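Hypothetical protein (Uncultured marine organism, PDB 2OD5) is of unknown function but probably binds nucleic acid through a compact winged helix-turn-helix fold. Local coordinates at residues Arg17-Lys22 with Ser40-Gly45; Ala32-His37 with Gln49-Val54. All blocks are in the same frame, centred on the assembly; numbering follows the deposited sequence.

Contact 1 of 2, residues Arg17-Lys22 with Ser40-Gly45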
ATOM      1  N   ARG A  17       1.199   9.122  -3.022  1.00 38.77           N
ATOM      2  CA  ARG A  17      -0.208   8.724  -2.916  1.00 36.43           C
ATOM      3  C   ARG A  17      -0.869   8.592  -4.262  1.00 36.41           C
ATOM      4  O   ARG A  17      -1.637   7.666  -4.468  1.00 36.53           O
ATOM      5  CB  ARG A  17      -1.029   9.704  -2.099  1.00 37.30           C
ATOM      6  CG  ARG A  17      -0.775   9.680  -0.627  1.00 40.03           C
ATOM      7  CD  ARG A  17      -1.672  10.723   0.031  1.00 39.01           C
ATOM      8  NE  ARG A  17      -1.703  10.567   1.472  1.00 47.83           N
ATOM      9  CZ  ARG A  17      -2.377  11.365   2.296  1.00 45.82           C
ATOM     10  NH1 ARG A  17      -3.073  12.387   1.821  1.00 48.76           N
ATOM     11  NH2 ARG A  17      -2.360  11.143   3.608  1.00 42.60           N
ATOM     12  N   GLU A  18      -0.628   9.536  -5.175  1.00 35.96           N
ATOM     13  CA  GLU A  18      -1.253   9.482  -6.489  0.50 35.39           C
ATOM     14  C   GLU A  18      -0.766   8.275  -7.284  1.00 34.15           C
ATOM     15  O   GLU A  18      -1.541   7.630  -7.985  1.00 34.12           O
ATOM     16  CB  GLU A  18      -0.996  10.787  -7.258  0.50 37.44           C
ATOM     17  CG  GLU A  18      -1.569  12.013  -6.565  0.50 39.03           C
ATOM     18  N   LYS A  19       0.522   7.968  -7.180  1.00 33.54           N
ATOM     19  CA  LYS A  19       1.050   6.784  -7.862  1.00 34.99           C
ATOM     20  C   LYS A  19       0.436   5.497  -7.326  1.00 34.24           C
ATOM     21  O   LYS A  19       0.076   4.607  -8.095  1.00 34.37           O
ATOM     22  CB  LYS A  19       2.556   6.685  -7.680  1.00 36.31           C
ATOM     23  CG  LYS A  19       3.332   7.659  -8.475  1.00 46.84           C
ATOM     24  CD  LYS A  19       4.796   7.269  -8.413  1.00 54.37           C
ATOM     25  CE  LYS A  19       5.670   8.330  -9.029  1.00 63.06           C
ATOM     26  NZ  LYS A  19       5.949   8.069 -10.464  1.00 64.99           N
ATOM     27  N   ILE A  20       0.353   5.405  -6.000  1.00 34.66           N
ATOM     28  CA  ILE A  20      -0.187   4.220  -5.359  1.00 33.80           C
ATOM     29  C   ILE A  20      -1.643   4.003  -5.818  1.00 32.79           C
ATOM     30  O   ILE A  20      -2.033   2.901  -6.189  1.00 34.43           O
ATOM     31  CB  ILE A  20      -0.129   4.309  -3.818  1.00 33.50           C
ATOM     32  CG1 ILE A  20       1.313   4.332  -3.287  1.00 33.36           C
ATOM     33  CG2 ILE A  20      -0.891   3.147  -3.220  1.00 32.21           C
ATOM     34  CD1 ILE A  20       1.412   4.788  -1.818  1.00 31.42           C
ATOM     35  N   LYS A  21      -2.450   5.058  -5.814  1.00 32.50           N
ATOM     36  CA  LYS A  21      -3.864   4.948  -6.181  1.00 34.12           C
ATOM     37  C   LYS A  21      -4.050   4.460  -7.621  1.00 34.08           C
ATOM     38  O   LYS A  21      -4.867   3.584  -7.891  1.00 33.02           O
ATOM     39  CB  LYS A  21      -4.596   6.264  -5.908  1.00 37.70           C
ATOM     40  CG  LYS A  21      -4.764   6.595  -4.435  1.00 47.50           C
ATOM     41  N   LYS A  22      -3.242   4.979  -8.533  1.00 32.57           N
ATOM     42  CA  LYS A  22      -3.251   4.512  -9.919  1.00 33.13           C
ATOM     43  C   LYS A  22      -2.843   3.049 -10.042  1.00 32.89           C
ATOM     44  O   LYS A  22      -3.471   2.261 -10.764  1.00 34.86           O
ATOM     45  CB  LYS A  22      -2.341   5.392 -10.768  1.00 34.21           C
ATOM     46  CG  LYS A  22      -2.955   6.748 -11.092  1.00 44.38           C
ATOM     47  CD  LYS A  22      -4.036   6.624 -12.139  1.00 55.42           C
ATOM     48  N   SER A  40      10.372   2.035  -8.612  1.00 33.41           N
ATOM     49  CA  SER A  40      10.764   1.908 -10.008  1.00 34.22           C
ATOM     50  C   SER A  40      10.506   3.145 -10.843  1.00 32.92           C
ATOM     51  O   SER A  40      10.999   3.220 -11.966  1.00 34.19           O
ATOM     52  CB  SER A  40      10.088   0.697 -10.660  1.00 34.64           C
ATOM     53  OG  SER A  40       8.757   1.008 -11.005  1.00 40.41           O
ATOM     54  N   THR A  41       9.777   4.127 -10.312  1.00 33.61           N
ATOM     55  CA  THR A  41       9.342   5.287 -11.096  1.00 37.39           C
ATOM     56  C   THR A  41       9.593   6.636 -10.435  1.00 38.04           C
ATOM     57  O   THR A  41       8.955   7.630 -10.801  1.00 40.11           O
ATOM     58  CB  THR A  41       7.833   5.174 -11.352  1.00 39.92           C
ATOM     59  OG1 THR A  41       7.138   5.170 -10.093  1.00 45.54           O
ATOM     60  CG2 THR A  41       7.531   3.854 -12.088  1.00 46.92           C
HETATM   61  N   MSE A  42      10.487   6.671  -9.451  1.00 33.17           N
HETATM   62  CA  MSE A  42      10.832   7.868  -8.700  1.00 33.72           C
HETATM   63  C   MSE A  42      12.349   7.833  -8.573  1.00 30.24           C
HETATM   64  O   MSE A  42      12.941   6.741  -8.582  1.00 30.28           O
HETATM   65  CB  MSE A  42      10.242   7.792  -7.290  1.00 34.89           C
HETATM   66  CG  MSE A  42       8.783   7.856  -7.268  1.00 43.91           C
HETATM   67 SE   MSE A  42       8.215   7.986  -5.475  0.75 41.00          SE
HETATM   68  CE  MSE A  42       8.604   6.215  -4.852  1.00 58.42           C
ATOM     69  N   ARG A  43      12.973   8.995  -8.461  1.00 29.57           N
ATOM     70  CA  ARG A  43      14.441   9.054  -8.320  1.00 25.75           C
ATOM     71  C   ARG A  43      14.928   8.397  -7.021  1.00 29.00           C
ATOM     72  O   ARG A  43      15.870   7.612  -7.042  1.00 29.13           O
ATOM     73  CB  ARG A  43      14.934  10.499  -8.373  1.00 27.91           C
ATOM     74  CG  ARG A  43      16.404  10.643  -8.232  1.00 26.62           C
ATOM     75  CD  ARG A  43      17.198   9.783  -9.212  1.00 23.63           C
ATOM     76  NE  ARG A  43      18.642   9.977  -9.110  1.00 23.02           N
ATOM     77  CZ  ARG A  43      19.432   9.260  -8.304  1.00 25.18           C
ATOM     78  NH1 ARG A  43      18.926   8.310  -7.556  1.00 27.31           N
ATOM     79  NH2 ARG A  43      20.733   9.488  -8.253  1.00 24.88           N
ATOM     80  N   HIS A  44      14.300   8.736  -5.899  1.00 28.38           N
ATOM     81  CA  HIS A  44      14.777   8.293  -4.578  1.00 29.64           C
ATOM     82  C   HIS A  44      13.837   7.312  -3.918  1.00 30.40           C
ATOM     83  O   HIS A  44      14.293   6.372  -3.269  1.00 30.66           O
ATOM     84  CB  HIS A  44      15.034   9.482  -3.673  1.00 30.48           C
ATOM     85  CG  HIS A  44      16.121  10.372  -4.186  1.00 25.02           C
ATOM     86  ND1 HIS A  44      17.421   9.937  -4.322  1.00 29.06           N
ATOM     87  CD2 HIS A  44      16.085  11.622  -4.710  1.00 29.42           C
ATOM     88  CE1 HIS A  44      18.157  10.916  -4.823  1.00 27.01           C
ATOM     89  NE2 HIS A  44      17.365  11.942  -5.084  1.00 28.35           N
ATOM     90  N   GLY A  45      12.533   7.518  -4.106  1.00 30.06           N
ATOM     91  CA  GLY A  45      11.539   6.575  -3.667  1.00 30.26           C
ATOM     92  C   GLY A  45      11.414   6.553  -2.156  1.00 31.43           C
ATOM     93  O   GLY A  45      11.684   7.558  -1.485  1.00 29.96           O
TER
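K19, on helix 9-23, reaches across to the loop that follows helix 31-39 and ties it through two oxygens of a single residue, T41. Its ammonium NZ donates to the backbone O of T41 at 3.1 Å and, weakly, to the hydroxyl OG1 of T41 at 3.2 Å. The first bond meets the carbonyl from above its plane, 48° out of it, rather than along a lone pair. The lysine chain runs nearly straight as far as CE, then turns at its last torsion (chi4 -93°), and this bend brings NZ within reach of both oxygens, which it meets from one side. OG1 of T41 is also hydrogen-bonded to the carbonyl O of I38, and more weakly to that of H37, so the hydroxyl links K19 to the last turn of helix 31-39. One bond back from the ammonium, CE of K19 lies 3.6 Å from CG of M42, present here as selenomethionine, the two side chains running antiparallel alongside each other. M42 also packs on R15 and I16 of the lysine's own helix. Shortening K19 to an alanine would remove NZ and CE, and is likely to leave the carbonyl of T41 without this donor and CG of M42 without its aliphatic neighbour. With neutral oxygens as its acceptors across the contact, the ammonium probably holds the loop by charge-dipole attraction, not by an ion pair.

Contact 2 of 2, residues Ala32-His37 with Gln49-Val54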
ATOM      1  N   ALA A  32       4.862  -5.124  -0.813  1.00 33.07           N
ATOM      2  CA  ALA A  32       6.084  -5.361  -1.587  1.00 33.85           C
ATOM      3  C   ALA A  32       5.936  -4.972  -3.050  1.00 32.49           C
ATOM      4  O   ALA A  32       6.838  -4.365  -3.646  1.00 29.98           O
ATOM      5  CB  ALA A  32       6.496  -6.858  -1.464  1.00 34.11           C
ATOM      6  N   GLU A  33       4.829  -5.393  -3.666  1.00 30.68           N
ATOM      7  CA  GLU A  33       4.529  -5.007  -5.031  1.00 31.99           C
ATOM      8  C   GLU A  33       4.385  -3.484  -5.165  1.00 29.14           C
ATOM      9  O   GLU A  33       4.857  -2.880  -6.137  1.00 30.43           O
ATOM     10  CB  GLU A  33       3.233  -5.661  -5.492  1.00 31.38           C
ATOM     11  CG  GLU A  33       3.239  -7.159  -5.551  1.00 37.70           C
ATOM     12  CD  GLU A  33       1.864  -7.659  -6.003  1.00 44.33           C
ATOM     13  OE1 GLU A  33       0.882  -7.609  -5.183  1.00 46.91           O
ATOM     14  OE2 GLU A  33       1.756  -8.033  -7.195  1.00 53.66           O
ATOM     15  N   ILE A  34       3.733  -2.848  -4.198  1.00 28.48           N
ATOM     16  CA  ILE A  34       3.539  -1.409  -4.217  1.00 29.04           C
ATOM     17  C   ILE A  34       4.882  -0.696  -4.114  1.00 29.64           C
ATOM     18  O   ILE A  34       5.187   0.197  -4.911  1.00 28.63           O
ATOM     19  CB  ILE A  34       2.576  -0.925  -3.094  1.00 28.79           C
ATOM     20  CG1 ILE A  34       1.177  -1.566  -3.262  1.00 29.66           C
ATOM     21  CG2 ILE A  34       2.428   0.602  -3.130  1.00 29.56           C
ATOM     22  CD1 ILE A  34       0.274  -1.381  -2.042  1.00 32.03           C
ATOM     23  N   LEU A  35       5.710  -1.153  -3.193  1.00 28.65           N
ATOM     24  CA  LEU A  35       7.042  -0.575  -3.015  1.00 29.44           C
ATOM     25  C   LEU A  35       7.858  -0.725  -4.283  1.00 28.36           C
ATOM     26  O   LEU A  35       8.517   0.221  -4.710  1.00 30.19           O
ATOM     27  CB  LEU A  35       7.783  -1.265  -1.862  1.00 29.46           C
ATOM     28  CG  LEU A  35       9.117  -0.589  -1.466  1.00 29.58           C
ATOM     29  CD1 LEU A  35       8.883   0.836  -0.928  1.00 29.32           C
ATOM     30  CD2 LEU A  35       9.834  -1.452  -0.439  1.00 32.67           C
ATOM     31  N   GLU A  36       7.847  -1.906  -4.893  1.00 29.99           N
ATOM     32  CA  GLU A  36       8.636  -2.096  -6.095  1.00 30.07           C
ATOM     33  C   GLU A  36       8.157  -1.158  -7.211  1.00 30.05           C
ATOM     34  O   GLU A  36       8.961  -0.554  -7.919  1.00 30.83           O
ATOM     35  CB  GLU A  36       8.627  -3.565  -6.552  1.00 29.53           C
ATOM     36  CG  GLU A  36       9.525  -3.792  -7.786  1.00 32.43           C
ATOM     37  CD  GLU A  36       9.673  -5.260  -8.227  1.00 37.10           C
ATOM     38  OE1 GLU A  36       8.936  -6.125  -7.719  1.00 38.43           O
ATOM     39  OE2 GLU A  36      10.509  -5.509  -9.125  1.00 34.87           O
ATOM     40  N   HIS A  37       6.847  -0.999  -7.347  1.00 29.65           N
ATOM     41  CA  HIS A  37       6.287  -0.117  -8.364  1.00 30.70           C
ATOM     42  C   HIS A  37       6.692   1.314  -8.145  1.00 31.15           C
ATOM     43  O   HIS A  37       7.174   1.982  -9.055  1.00 32.67           O
ATOM     44  CB  HIS A  37       4.754  -0.211  -8.358  1.00 31.60           C
ATOM     45  CG  HIS A  37       4.133   0.724  -9.329  1.00 34.48           C
ATOM     46  ND1 HIS A  37       4.250   0.537 -10.686  1.00 33.71           N
ATOM     47  CD2 HIS A  37       3.495   1.906  -9.154  1.00 37.69           C
ATOM     48  CE1 HIS A  37       3.648   1.540 -11.309  1.00 40.82           C
ATOM     49  NE2 HIS A  37       3.199   2.395 -10.405  1.00 35.86           N
ATOM     50  N   GLN A  49       9.063   0.681   5.499  1.00 32.86           N
ATOM     51  CA  GLN A  49       8.517   1.246   6.742  0.50 34.80           C
ATOM     52  C   GLN A  49       7.731   2.527   6.468  1.00 33.74           C
ATOM     53  O   GLN A  49       6.594   2.689   6.912  1.00 33.16           O
ATOM     54  CB  GLN A  49       9.633   1.534   7.751  0.50 36.43           C
ATOM     55  CG  GLN A  49       9.128   2.026   9.102  0.50 35.47           C
ATOM     56  CD  GLN A  49      10.212   2.040  10.162  0.50 39.18           C
ATOM     57  OE1 GLN A  49      11.370   2.347   9.883  0.50 51.29           O
ATOM     58  NE2 GLN A  49       9.836   1.714  11.392  0.50 45.69           N
ATOM     59  N   GLN A  50       8.331   3.431   5.719  1.00 32.79           N
ATOM     60  CA  GLN A  50       7.663   4.680   5.371  0.50 32.76           C
ATOM     61  C   GLN A  50       6.408   4.423   4.547  1.00 33.09           C
ATOM     62  O   GLN A  50       5.387   5.071   4.752  1.00 32.12           O
ATOM     63  CB  GLN A  50       8.614   5.621   4.632  0.50 32.62           C
ATOM     64  CG  GLN A  50       9.699   6.232   5.530  0.50 31.33           C
ATOM     65  CD  GLN A  50      10.774   6.968   4.751  0.50 38.17           C
ATOM     66  OE1 GLN A  50      11.536   6.365   3.990  0.50 48.06           O
ATOM     67  NE2 GLN A  50      10.851   8.275   4.948  0.50 47.80           N
ATOM     68  N   LEU A  51       6.477   3.482   3.625  1.00 31.30           N
ATOM     69  CA  LEU A  51       5.316   3.179   2.754  1.00 29.68           C
ATOM     70  C   LEU A  51       4.142   2.663   3.591  1.00 30.68           C
ATOM     71  O   LEU A  51       2.971   3.049   3.386  1.00 29.32           O
ATOM     72  CB  LEU A  51       5.685   2.193   1.665  1.00 32.45           C
ATOM     73  CG  LEU A  51       4.527   1.696   0.776  1.00 33.65           C
ATOM     74  CD1 LEU A  51       3.881   2.877   0.045  1.00 33.97           C
ATOM     75  CD2 LEU A  51       4.992   0.626  -0.226  1.00 32.24           C
ATOM     76  N   GLY A  52       4.429   1.819   4.566  1.00 31.59           N
ATOM     77  CA  GLY A  52       3.375   1.329   5.453  1.00 34.87           C
ATOM     78  C   GLY A  52       2.652   2.464   6.148  1.00 34.03           C
ATOM     79  O   GLY A  52       1.426   2.435   6.277  1.00 34.70           O
ATOM     80  N   ASN A  53       3.411   3.470   6.604  1.00 33.91           N
ATOM     81  CA  ASN A  53       2.817   4.646   7.218  1.00 34.96           C
ATOM     82  C   ASN A  53       1.940   5.429   6.239  1.00 32.84           C
ATOM     83  O   ASN A  53       0.818   5.831   6.582  1.00 34.00           O
ATOM     84  CB  ASN A  53       3.902   5.562   7.798  1.00 37.04           C
ATOM     85  CG  ASN A  53       4.592   4.942   9.008  1.00 49.02           C
ATOM     86  OD1 ASN A  53       4.023   4.066   9.665  1.00 53.13           O
ATOM     87  ND2 ASN A  53       5.827   5.380   9.297  1.00 49.39           N
ATOM     88  N   VAL A  54       2.447   5.637   5.032  1.00 31.71           N
ATOM     89  CA  VAL A  54       1.720   6.364   4.014  1.00 30.59           C
ATOM     90  C   VAL A  54       0.408   5.659   3.700  1.00 31.03           C
ATOM     91  O   VAL A  54      -0.646   6.290   3.576  1.00 34.16           O
ATOM     92  CB  VAL A  54       2.540   6.495   2.709  1.00 31.30           C
ATOM     93  CG1 VAL A  54       1.646   7.021   1.548  1.00 33.98           C
ATOM     94  CG2 VAL A  54       3.766   7.385   2.951  1.00 33.56           C
TER
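L51 projects from helix 48-57 straight at helix 31-39, where I34 and L35 receive it. With CG anti to the backbone N (chi1 174°), the side chain extends toward the facing helix; CB and CG form its stem, and the two methyls at the tip make the contact. CD2 lands on the backbone of the facing helix, 3.5 Å from N of L35 and 3.7 Å from CA of L35. The same methyl touches CB of L35, also at 3.7 Å, and approaches CD1 of L35 at 4.0 Å, so it is bordered by both the main chain and the side chain of that leucine. Roughly at right angles to the approach to CB, CD2 of L51 meets CG2 of I34 at 3.9 Å. The second methyl, CD1 of L51, comes within 4.2 Å of CG2 of I34, so this branch of the isoleucine faces both tips while its side chain crosses that of L51 at about a right angle. Behind this meeting, I34 and L51 both rest on I20 of helix 9-23, and T46 of the connecting loop touches L35. By their order and their family's kinship the two helices probably form a helix-turn-helix pair, 48-57 standing where a recognition helix would be expected. No hydrogen bond spans the interface: van der Waals fit and burial of branched aliphatic groups hold it, with one leucine methyl set directly against the backbone of the other helix.

Overall arrangement
Contacts 1 and 2, centred about 9 Å apart, have segments that alternate along the chain: contact 1 ties helix 9-23 to the loop between the two helices that contact 2 packs together, in what is probably a winged helix. I20 joins them: facing inward, next to the outward-reaching lysine of contact 1, it puts CD1 3.6 Å from CD1 of L51 and CG1 3.9 Å from CG2 of I34. The aliphatic part of R17 extends this seam, its CG 4.2 Å from CG1 of V54. Contact 2 is thus buried, while contact 1 lies at the surface. Pentaethylene glycol about 5 Å from the side chain of T41 and imidazole about 4 Å from that of L35 probably come from the crystallisation liquor.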